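Local coordinates for protein acinetobacter secreted protease CpaA (Acinetobacter nosocomialis M2, PDB 6O38) that is a secreted zinc metalloprotease that forms a complex with its chaperone CpaB and is probably exported by the type II secretion system, at residues Gly170-Trp174 against Pro186-Lys190. Sequence-based numbering, arbitrary orientation.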
loop_
_atom_site.group_PDB
_atom_site.type_symbol
_atom_site.label_atom_id
_atom_site.label_comp_id
_atom_site.label_asym_id
_atom_site.label_seq_id
_atom_site.Cartn_x
_atom_site.Cartn_y
_atom_site.Cartn_z
ATOM N N GLY A 170 19.879 11.497 20.954
ATOM C CA GLY A 170 19.469 10.282 20.276
ATOM C C GLY A 170 18.319 10.451 19.308
ATOM O O GLY A 170 18.010 9.502 18.574
ATOM N N SER A 171 17.675 11.614 19.279
ATOM C CA SER A 171 16.576 11.842 18.353
ATOM C C SER A 171 17.089 11.915 16.918
ATOM O O SER A 171 18.206 12.369 16.655
ATOM C CB SER A 171 15.832 13.127 18.711
ATOM O OG SER A 171 15.243 13.033 19.997
ATOM N N GLU A 172 16.256 11.460 15.984
ATOM C CA GLU A 172 16.629 11.438 14.574
ATOM C C GLU A 172 15.371 11.547 13.728
ATOM O O GLU A 172 14.521 10.652 13.765
ATOM C CB GLU A 172 17.405 10.163 14.232
ATOM C CG GLU A 172 17.809 10.047 12.772
ATOM C CD GLU A 172 18.804 8.926 12.535
ATOM O OE1 GLU A 172 19.247 8.305 13.524
ATOM O OE2 GLU A 172 19.144 8.669 11.361
ATOM N N TYR A 173 15.253 12.638 12.972
ATOM C CA TYR A 173 14.121 12.872 12.085
ATOM C C TYR A 173 14.630 13.147 10.680
ATOM O O TYR A 173 15.566 13.933 10.498
ATOM C CB TYR A 173 13.266 14.050 12.567
ATOM C CG TYR A 173 12.801 13.947 14.002
ATOM C CD1 TYR A 173 12.260 12.767 14.496
ATOM C CD2 TYR A 173 12.901 15.032 14.863
ATOM C CE1 TYR A 173 11.833 12.671 15.806
ATOM C CE2 TYR A 173 12.477 14.945 16.175
ATOM C CZ TYR A 173 11.944 13.763 16.641
ATOM O OH TYR A 173 11.522 13.673 17.948
ATOM N N TRP A 174 14.018 12.501 9.692
ATOM C CA TRP A 174 14.321 12.729 8.286
ATOM C C TRP A 174 13.131 13.405 7.618
ATOM O O TRP A 174 12.000 12.916 7.715
ATOM C CB TRP A 174 14.652 11.416 7.570
ATOM C CG TRP A 174 15.955 10.798 7.987
ATOM C CD1 TRP A 174 16.236 10.203 9.182
ATOM C CD2 TRP A 174 17.149 10.701 7.201
ATOM N NE1 TRP A 174 17.533 9.748 9.192
ATOM C CE2 TRP A 174 18.115 10.041 7.987
ATOM C CE3 TRP A 174 17.498 11.111 5.910
ATOM C CZ2 TRP A 174 19.404 9.781 7.525
ATOM C CZ3 TRP A 174 18.779 10.853 5.452
ATOM C CH2 TRP A 174 19.716 10.194 6.258
ATOM N N PRO A 186 7.679 14.398 6.808
ATOM C CA PRO A 186 8.499 13.375 7.470
ATOM C C PRO A 186 8.542 12.094 6.650
ATOM O O PRO A 186 7.506 11.560 6.249
ATOM C CB PRO A 186 7.792 13.158 8.817
ATOM C CG PRO A 186 6.815 14.288 8.956
ATOM C CD PRO A 186 6.467 14.729 7.573
ATOM N N GLU A 187 9.756 11.604 6.400
ATOM C CA GLU A 187 9.960 10.357 5.676
ATOM C C GLU A 187 10.440 9.217 6.557
ATOM O O GLU A 187 10.156 8.057 6.250
ATOM C CB GLU A 187 10.964 10.558 4.531
ATOM C CG GLU A 187 10.460 11.446 3.399
ATOM C CD GLU A 187 9.341 10.806 2.590
ATOM O OE1 GLU A 187 8.733 11.512 1.758
ATOM O OE2 GLU A 187 9.067 9.602 2.782
ATOM N N TYR A 188 11.157 9.515 7.637
ATOM C CA TYR A 188 11.550 8.501 8.608
ATOM C C TYR A 188 11.655 9.149 9.978
ATOM O O TYR A 188 12.302 10.190 10.127
ATOM C CB TYR A 188 12.879 7.840 8.228
ATOM C CG TYR A 188 13.381 6.869 9.274
ATOM C CD1 TYR A 188 12.865 5.582 9.358
ATOM C CD2 TYR A 188 14.366 7.241 10.180
ATOM C CE1 TYR A 188 13.317 4.692 10.315
ATOM C CE2 TYR A 188 14.824 6.359 11.140
ATOM C CZ TYR A 188 14.297 5.086 11.203
ATOM O OH TYR A 188 14.751 4.205 12.158
ATOM N N ILE A 189 11.024 8.529 10.971
ATOM C CA ILE A 189 11.054 8.998 12.350
ATOM C C ILE A 189 11.624 7.880 13.209
ATOM O O ILE A 189 11.040 6.792 13.285
ATOM C CB ILE A 189 9.659 9.410 12.845
ATOM C CG1 ILE A 189 9.056 10.478 11.930
ATOM C CG2 ILE A 189 9.729 9.907 14.281
ATOM C CD1 ILE A 189 9.774 11.807 11.983
ATOM N N LYS A 190 12.753 8.144 13.851
ATOM C CA LYS A 190 13.337 7.169 14.764
ATOM C C LYS A 190 12.444 7.041 15.990
ATOM O O LYS A 190 12.234 8.035 16.699
ATOM C CB LYS A 190 14.749 7.584 15.164
ATOM C CG LYS A 190 15.373 6.707 16.237
ATOM C CD LYS A 190 16.852 7.015 16.403
ATOM C CE LYS A 190 17.455 6.230 17.556
ATOM N NZ LYS A 190 18.836 6.688 17.873
HETATM O O HOH W 1 13.990 10.162 16.998
#
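Pro186 has no amide hydrogen to give the neighbouring strand, but its CA lies 3.5 Å from Trp174 O, with 140° at the hydrogen, which fits a CA-H...O contact. The same carbonyl accepts a conventional bond from the next residue, Glu187 N to Trp174 O at 2.9 Å and 167°. Glu187 has backbone angles of -108/-29, unlike the extended residues around it, and its carboxylate leads away to Tyr178. Tyr188 then closes the exchange: Trp174 N donates to Tyr188 O at 2.9 Å. Glu187 and Tyr188 therefore both face the single residue Trp174, which defines a classic beta bulge. Beside the backbone, Tyr188 CD2 meets Trp174 CD1 at 3.6 Å, with the ring planes at 73°, while Trp174 NE1 bonds Glu172 OE2 at 2.9 Å. Ile189 forms a non-hydrogen-bonded antiparallel pair with Tyr173, and on that sheet face Ile189 CD1 reaches Tyr173 CD1 at 3.7 Å; the Tyr173 ring also packs edge-to-face with Phe165. Lys190 N then donates a hydrogen bond to Glu172 O at 3.1 Å and 165°, the bond on the far side of the Tyr173-Ile189 pair. A water accepts from Glu172 N and donates to Lys190 O, each at 2.8 Å, and so bridges the backbones. With all four chi angles t, the Lys190 side chain runs extended, and NZ donates a hydrogen bond to Gly170 O at 3.0 Å. The axes of 172-174 and 186-189 approach to 5.0 Å at 156°, so they run antiparallel; they belong to the consecutive strands 172-178 and 183-195, a beta hairpin, with a classic bulge in its second strand, in a StcE-type beta-sandwich domain.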